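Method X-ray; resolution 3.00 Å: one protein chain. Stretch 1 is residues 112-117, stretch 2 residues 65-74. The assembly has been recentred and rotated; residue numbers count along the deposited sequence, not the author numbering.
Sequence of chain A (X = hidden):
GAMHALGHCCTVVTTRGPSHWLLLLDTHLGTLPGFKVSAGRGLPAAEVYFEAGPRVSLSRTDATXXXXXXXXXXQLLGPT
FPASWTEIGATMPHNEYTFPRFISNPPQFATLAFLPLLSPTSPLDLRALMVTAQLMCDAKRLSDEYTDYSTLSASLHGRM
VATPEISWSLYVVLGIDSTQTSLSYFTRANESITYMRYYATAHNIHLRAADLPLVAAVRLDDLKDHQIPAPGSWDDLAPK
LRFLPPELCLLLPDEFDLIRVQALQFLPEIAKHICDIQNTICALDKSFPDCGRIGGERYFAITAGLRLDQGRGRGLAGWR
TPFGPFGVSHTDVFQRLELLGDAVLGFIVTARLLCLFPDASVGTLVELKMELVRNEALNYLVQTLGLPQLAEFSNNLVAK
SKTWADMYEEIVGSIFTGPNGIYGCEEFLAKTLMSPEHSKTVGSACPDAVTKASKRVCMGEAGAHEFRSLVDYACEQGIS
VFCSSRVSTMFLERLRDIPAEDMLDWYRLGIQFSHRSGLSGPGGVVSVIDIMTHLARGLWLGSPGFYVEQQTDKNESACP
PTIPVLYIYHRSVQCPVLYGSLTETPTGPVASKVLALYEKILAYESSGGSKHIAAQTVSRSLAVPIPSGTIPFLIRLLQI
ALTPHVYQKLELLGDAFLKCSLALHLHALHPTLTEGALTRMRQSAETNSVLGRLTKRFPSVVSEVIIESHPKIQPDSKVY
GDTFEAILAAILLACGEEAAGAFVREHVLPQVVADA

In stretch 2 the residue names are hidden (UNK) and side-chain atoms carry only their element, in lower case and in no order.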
# COMPACT_ATOMS: atom_id res chain seq x y z
N LEU A 112 5.94 -9.36 -22.60
CA LEU A 112 7.19 -8.74 -22.18
C LEU A 112 8.42 -9.07 -23.04
O LEU A 112 8.55 -10.18 -23.54
CB LEU A 112 7.48 -9.08 -20.71
CG LEU A 112 7.47 -10.52 -20.18
CD1 LEU A 112 8.05 -10.54 -18.78
CD2 LEU A 112 6.06 -11.05 -20.16
N ALA A 113 9.30 -8.09 -23.20
CA ALA A 113 10.54 -8.24 -23.97
C ALA A 113 11.69 -7.53 -23.25
O ALA A 113 11.62 -6.34 -22.98
CB ALA A 113 10.36 -7.65 -25.37
N PHE A 114 12.75 -8.27 -22.95
CA PHE A 114 13.90 -7.72 -22.24
C PHE A 114 15.03 -7.30 -23.18
O PHE A 114 15.41 -8.04 -24.09
CB PHE A 114 14.43 -8.73 -21.24
CG PHE A 114 13.41 -9.17 -20.24
CD1 PHE A 114 12.95 -8.29 -19.27
CD2 PHE A 114 12.89 -10.45 -20.27
CE1 PHE A 114 11.98 -8.70 -18.35
CE2 PHE A 114 11.92 -10.86 -19.35
CZ PHE A 114 11.47 -9.98 -18.39
N LEU A 115 15.56 -6.09 -22.96
CA LEU A 115 16.65 -5.56 -23.76
C LEU A 115 17.83 -5.26 -22.87
O LEU A 115 17.68 -4.95 -21.69
CB LEU A 115 16.24 -4.28 -24.47
CG LEU A 115 15.13 -4.42 -25.49
CD1 LEU A 115 15.04 -3.13 -26.30
CD2 LEU A 115 15.42 -5.61 -26.41
N PRO A 116 19.04 -5.35 -23.42
CA PRO A 116 20.25 -5.09 -22.65
C PRO A 116 20.48 -3.60 -22.46
O PRO A 116 20.18 -2.80 -23.35
CB PRO A 116 21.36 -5.70 -23.51
CG PRO A 116 20.65 -6.64 -24.40
CD PRO A 116 19.38 -5.93 -24.73
N LEU A 117 21.01 -3.24 -21.30
CA LEU A 117 21.29 -1.84 -21.00
C LEU A 117 22.63 -1.74 -20.31
O LEU A 117 22.96 -2.57 -19.46
CB LEU A 117 20.19 -1.25 -20.10
CG LEU A 117 18.77 -1.15 -20.67
CD1 LEU A 117 17.89 -0.35 -19.71
CD2 LEU A 117 18.78 -0.47 -22.03
N UNK A 65 12.76 -6.57 -34.71
CA UNK A 65 14.16 -6.50 -34.33
C UNK A 65 14.28 -6.93 -32.88
O UNK A 65 15.34 -7.40 -32.45
c UNK A 65 14.71 -5.08 -34.49
c UNK A 65 14.45 -4.59 -35.92
c UNK A 65 14.97 -3.19 -36.18
c UNK A 65 16.19 -5.07 -34.18
N UNK A 66 13.20 -6.76 -32.12
CA UNK A 66 13.18 -7.16 -30.72
C UNK A 66 12.99 -8.67 -30.68
O UNK A 66 13.61 -9.37 -29.88
c UNK A 66 12.10 -6.89 -28.48
c UNK A 66 11.99 -5.05 -30.15
c UNK A 66 12.00 -6.54 -29.95
N UNK A 67 12.11 -9.16 -31.56
CA UNK A 67 11.83 -10.58 -31.64
C UNK A 67 13.13 -11.36 -31.71
O UNK A 67 13.33 -12.35 -31.00
c UNK A 67 10.99 -10.87 -32.87
N UNK A 68 14.03 -10.90 -32.57
CA UNK A 68 15.31 -11.59 -32.74
C UNK A 68 16.06 -11.76 -31.43
O UNK A 68 16.26 -12.89 -30.96
c UNK A 68 15.40 -10.48 -34.99
c UNK A 68 16.21 -10.84 -33.75
c UNK A 68 17.41 -11.72 -34.11
N UNK A 69 16.47 -10.65 -30.82
CA UNK A 69 17.20 -10.72 -29.57
C UNK A 69 16.55 -11.69 -28.60
O UNK A 69 17.23 -12.44 -27.91
c UNK A 69 19.79 -9.37 -25.42
c UNK A 69 20.36 -9.40 -26.68
o UNK A 69 20.58 -9.37 -24.29
c UNK A 69 19.54 -9.39 -27.80
c UNK A 69 18.16 -9.34 -27.69
c UNK A 69 17.28 -9.35 -28.91
c UNK A 69 18.42 -9.32 -25.27
c UNK A 69 17.61 -9.31 -26.41
N UNK A 70 15.23 -11.66 -28.56
CA UNK A 70 14.50 -12.54 -27.66
C UNK A 70 14.87 -14.00 -27.88
O UNK A 70 15.28 -14.68 -26.93
c UNK A 70 12.99 -12.36 -27.85
n UNK A 70 13.32 -10.63 -24.87
c UNK A 70 12.71 -10.63 -26.04
o UNK A 70 12.49 -9.60 -26.67
c UNK A 70 12.28 -11.98 -26.57
N UNK A 71 14.72 -14.49 -29.11
CA UNK A 71 15.05 -15.88 -29.41
C UNK A 71 16.45 -16.21 -28.89
O UNK A 71 16.69 -17.28 -28.32
o UNK A 71 15.95 -15.35 -31.57
c UNK A 71 14.99 -16.14 -30.91
N UNK A 72 17.37 -15.27 -29.08
CA UNK A 72 18.73 -15.43 -28.61
C UNK A 72 18.64 -15.85 -27.16
O UNK A 72 19.13 -16.91 -26.78
c UNK A 72 19.51 -14.12 -28.62
c UNK A 72 19.40 -13.43 -29.98
c UNK A 72 20.96 -14.39 -28.30
c UNK A 72 20.23 -14.05 -31.07
N UNK A 73 18.02 -14.99 -26.36
CA UNK A 73 17.85 -15.22 -24.92
C UNK A 73 17.25 -16.59 -24.62
O UNK A 73 17.81 -17.36 -23.86
c UNK A 73 16.21 -11.78 -24.11
c UNK A 73 17.37 -12.68 -24.50
c UNK A 73 16.95 -14.15 -24.32
c UNK A 73 18.61 -12.38 -23.67
N UNK A 74 16.11 -16.88 -25.23
CA UNK A 74 15.44 -18.15 -25.02
C UNK A 74 16.36 -19.33 -25.31
O UNK A 74 16.19 -20.42 -24.74
c UNK A 74 12.43 -16.48 -26.32
c UNK A 74 11.01 -15.68 -24.55
c UNK A 74 11.66 -16.53 -23.65
c UNK A 74 13.08 -17.33 -25.44
c UNK A 74 14.19 -18.22 -25.91
c UNK A 74 11.40 -15.66 -25.89
c UNK A 74 12.69 -17.34 -24.10

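Position 65 carries four side-chain carbons, forked at the first, with one arm two carbons long; this is Ile 65, and it lies out of reach of the strand. Position 66 has one carbon bearing two others, and its CA-to-CB bond points toward the strand, where one methyl lies 3.6 Å from CB of Ala 113. The fork at the first carbon, with no further extension, identifies Val 66; the same methyl, CG1, is 4.1 Å from CD2 of Leu 115. A single carbon at position 67, directed away from the strand, gives Ala 67. At position 68 three carbons again fork at the first, without touching the strand: Val 68.

Position 69 shows one carbon, then a ring of six carbons bearing an oxygen, set against Phe 114, Leu 115 and Pro 116. A hydroxylated six-membered ring means Tyr 69. Pro 116 CD lies over one face, 3.9 Å from the ring centroid, in a CH-pi contact. The carbonyl of Phe 114 approaches the ring edge, its O 3.4 Å from Tyr 69 CD2, while Leu 115 CD2 is 4.3 Å from that same Tyr 69 CD2.

Position 70 has three carbons in a row, the third carrying one oxygen and one nitrogen, and this terminal group reaches Ala 113 and Phe 114. A carboxamide after two methylene carbons is that of Gln 70. The CA-to-CB bond points sideways, but the end of the chain comes nearer the strand; the orientation of the amide is uncertain.

One carbon followed by one oxygen at position 71 denotes Ser 71, whose OG donates a hydrogen bond to O of Val 68 at 2.6 Å, within the helix. Position 72, with four carbons forked at the first and one longer arm, is Ile 72, out of reach of the strand. Position 73 also has four carbons, but forked at the second, and one terminal methyl lies 3.8 Å from O of Phe 114; it is Leu 73. Position 74 bears one carbon and a six-carbon ring without oxygen, hence Phe 74, which makes no contact with the strand.

The helix crosses the strand at 85°, so the contact is compact, burying 322 Å² in all. Positions 66, 69, 70 and 73 supply it, a spacing of three and four residues that gathers their side chains along one side of the helix. Val 66 and Tyr 69 pack against aliphatic groups of the strand, whereas Gln 70 brings a polar group to its backbone.

Stretch 2 65-74: IVAVYQSILF
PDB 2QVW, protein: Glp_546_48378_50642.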